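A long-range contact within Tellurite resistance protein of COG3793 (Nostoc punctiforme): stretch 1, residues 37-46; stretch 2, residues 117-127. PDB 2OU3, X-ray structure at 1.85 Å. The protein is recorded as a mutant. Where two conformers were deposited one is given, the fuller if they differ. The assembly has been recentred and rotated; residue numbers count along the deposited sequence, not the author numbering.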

# COMPACT_ATOMS: atom_id res chain seq x y z
N LEU A 37 7.07 -12.91 11.33
CA LEU A 37 6.47 -13.21 12.62
C LEU A 37 7.50 -13.70 13.63
O LEU A 37 7.47 -13.29 14.80
CB LEU A 37 5.36 -14.26 12.50
CG LEU A 37 4.13 -13.85 11.71
CD1 LEU A 37 3.24 -15.05 11.50
CD2 LEU A 37 3.42 -12.70 12.45
N THR A 38 8.42 -14.56 13.18
CA THR A 38 9.51 -14.99 14.04
C THR A 38 10.32 -13.79 14.54
O THR A 38 10.67 -13.71 15.72
CB THR A 38 10.46 -15.94 13.32
OG1 THR A 38 9.71 -17.00 12.75
CG2 THR A 38 11.50 -16.51 14.26
N CYS A 39 10.62 -12.89 13.63
CA CYS A 39 11.39 -11.69 13.91
C CYS A 39 10.68 -10.77 14.91
O CYS A 39 11.28 -10.34 15.88
CB CYS A 39 11.67 -10.96 12.59
SG CYS A 39 13.11 -9.88 12.51
N ALA A 40 9.41 -10.48 14.66
CA ALA A 40 8.62 -9.63 15.54
C ALA A 40 8.49 -10.26 16.93
O ALA A 40 8.65 -9.58 17.93
CB ALA A 40 7.25 -9.38 14.96
N LYS A 41 8.21 -11.56 16.97
CA LYS A 41 8.06 -12.26 18.25
C LYS A 41 9.42 -12.35 18.97
O LYS A 41 9.50 -12.14 20.19
CB LYS A 41 7.47 -13.65 18.03
CG LYS A 41 6.99 -14.34 19.30
CD LYS A 41 6.80 -15.83 19.04
CE LYS A 41 6.15 -16.53 20.24
NZ LYS A 41 5.56 -17.83 19.86
N ALA A 42 10.46 -12.65 18.20
CA ALA A 42 11.84 -12.62 18.68
C ALA A 42 11.99 -13.50 19.92
O ALA A 42 11.76 -14.71 19.85
CB ALA A 42 12.32 -11.18 18.94
N ASP A 43 12.36 -12.92 21.05
CA ASP A 43 12.45 -13.70 22.27
C ASP A 43 11.03 -13.92 22.76
O ASP A 43 10.60 -15.06 23.01
N GLY A 44 10.30 -12.82 22.85
CA GLY A 44 9.10 -12.76 23.66
C GLY A 44 7.85 -13.28 23.01
O GLY A 44 7.81 -14.41 22.57
N VAL A 45 6.82 -12.44 23.00
CA VAL A 45 5.55 -12.77 22.39
C VAL A 45 5.18 -11.75 21.32
O VAL A 45 5.82 -10.70 21.14
CB VAL A 45 4.43 -12.82 23.43
N ILE A 46 4.12 -12.08 20.60
CA ILE A 46 3.55 -11.22 19.60
C ILE A 46 2.09 -11.10 20.02
O ILE A 46 1.44 -12.10 20.29
CB ILE A 46 3.77 -11.81 18.19
CG1 ILE A 46 3.07 -10.98 17.11
CG2 ILE A 46 3.31 -13.28 18.11
CD1 ILE A 46 3.50 -11.40 15.71
N ALA A 117 15.29 -3.74 21.31
CA ALA A 117 16.29 -4.76 21.69
C ALA A 117 16.11 -6.08 20.90
O ALA A 117 17.07 -6.64 20.36
CB ALA A 117 16.24 -5.02 23.19
N LYS A 118 14.87 -6.57 20.85
CA LYS A 118 14.49 -7.73 20.02
C LYS A 118 14.92 -7.60 18.58
O LYS A 118 15.51 -8.53 17.99
CB LYS A 118 12.97 -7.90 20.02
CG LYS A 118 12.37 -8.32 21.38
CD LYS A 118 10.95 -8.95 21.29
CE LYS A 118 9.98 -8.17 20.43
NZ LYS A 118 8.57 -8.69 20.54
N ILE A 119 14.58 -6.46 17.98
CA ILE A 119 14.84 -6.24 16.56
C ILE A 119 16.32 -6.31 16.30
O ILE A 119 16.74 -6.85 15.27
CB ILE A 119 14.30 -4.87 16.06
CG1 ILE A 119 12.77 -4.90 15.93
CG2 ILE A 119 14.89 -4.50 14.72
CD1 ILE A 119 12.12 -3.52 16.10
N ARG A 120 17.13 -5.79 17.23
CA ARG A 120 18.57 -5.82 17.04
C ARG A 120 19.11 -7.23 17.18
O ARG A 120 20.02 -7.61 16.46
CB ARG A 120 19.26 -4.80 17.97
CG ARG A 120 19.28 -3.42 17.30
CD ARG A 120 19.47 -2.22 18.18
NE ARG A 120 19.22 -0.99 17.41
CZ ARG A 120 18.02 -0.54 17.09
NH1 ARG A 120 16.92 -1.21 17.44
NH2 ARG A 120 17.91 0.58 16.41
N LYS A 121 18.56 -8.00 18.13
CA LYS A 121 18.92 -9.41 18.29
C LYS A 121 18.64 -10.20 17.02
O LYS A 121 19.45 -11.04 16.62
CB LYS A 121 18.19 -10.05 19.49
CG LYS A 121 18.76 -9.63 20.83
CD LYS A 121 18.10 -10.38 22.00
N MSE A 122 17.52 -9.89 16.37
CA MSE A 122 17.14 -10.56 15.13
C MSE A 122 18.00 -10.09 13.97
O MSE A 122 18.44 -10.90 13.15
CB MSE A 122 15.67 -10.32 14.78
CG MSE A 122 14.68 -10.94 15.75
SE MSE A 122 14.95 -12.89 16.02
CE MSE A 122 14.90 -12.89 17.74
N ALA A 123 18.27 -8.78 13.91
CA ALA A 123 19.18 -8.24 12.89
C ALA A 123 20.56 -8.85 12.97
O ALA A 123 21.19 -9.08 11.95
CB ALA A 123 19.27 -6.72 12.98
N THR A 124 21.04 -9.14 14.19
CA THR A 124 22.30 -9.85 14.34
C THR A 124 22.22 -11.25 13.71
O THR A 124 23.12 -11.66 12.95
CB THR A 124 22.67 -9.93 15.82
OG1 THR A 124 22.43 -8.64 16.42
CG2 THR A 124 24.11 -10.33 15.95
N ILE A 125 21.15 -11.97 14.02
CA ILE A 125 20.89 -13.29 13.43
C ILE A 125 20.82 -13.20 11.92
O ILE A 125 21.42 -14.01 11.22
CB ILE A 125 19.61 -13.91 13.99
CG1 ILE A 125 19.81 -14.25 15.48
CG2 ILE A 125 19.23 -15.18 13.20
CD1 ILE A 125 18.52 -14.55 16.25
N LEU A 126 20.15 -12.17 11.42
CA LEU A 126 20.05 -11.91 9.98
C LEU A 126 21.31 -11.34 9.34
O LEU A 126 21.39 -11.26 8.12
CB LEU A 126 18.87 -10.98 9.70
CG LEU A 126 17.48 -11.56 9.92
CD1 LEU A 126 16.50 -10.47 9.64
CD2 LEU A 126 17.23 -12.78 9.02
N GLY A 127 22.31 -10.95 10.14
CA GLY A 127 23.54 -10.39 9.60
C GLY A 127 23.47 -8.94 9.14
O GLY A 127 24.32 -8.47 8.36

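The end of a helix leaves carbonyl groups without amide partners, and a long basic side chain from a neighbouring helix can supply what is missing. The contact between residues 37-46 and 117-127 is a compact example. Helix 37-41 and helix 117-126 run at 133° to each other, closer to antiparallel than to parallel, with their axes 9.0 Å apart at closest approach. The backbones come nearest at two places one helical turn apart on the second helix: Cys39 CA lies 6.0 Å from Met122 CA, and Ala42 CA 5.7 Å from Lys118 CA. Ala42, whose amide still bonds to Thr38 O, is the first residue to leave helical geometry; its positive phi (54°) begins the loop.

Lys118 and Met122, i and i+4 on one face of their helix, both point toward the first stretch and contribute most of its partner surface. The methyl of Ala42 points back at them, with CB 3.5 Å from Lys118 CB and 3.3 Å from Met122 CE. So small a side chain suits a position where the backbones approach this closely. Met122, present as selenomethionine, is buried; its flexible, apolar chain follows the end of the first helix, with CG 3.5 Å from Cys39 O. The sulfur of Cys39, its chi1 in the t well, packs 3.4 Å from Met122 CB, while Leu126 CD1 lies 4.5 Å from Cys39 SG, at the margin of the apolar patch.

Lys118 combines both kinds of contact. Its methylene chain runs beside the loop, CD 4.2 Å from Gly44 N, and carries NZ to the helix end, where it donates a hydrogen bond of 2.8 Å to Ala40 O. Val45 O also lies 3.5 Å from Lys118 NZ. Altogether 359 Å² is buried, summed over both sides; the one cross-stretch hydrogen bond lies to one side of the packing of Cys39 and Ala42 against Met122.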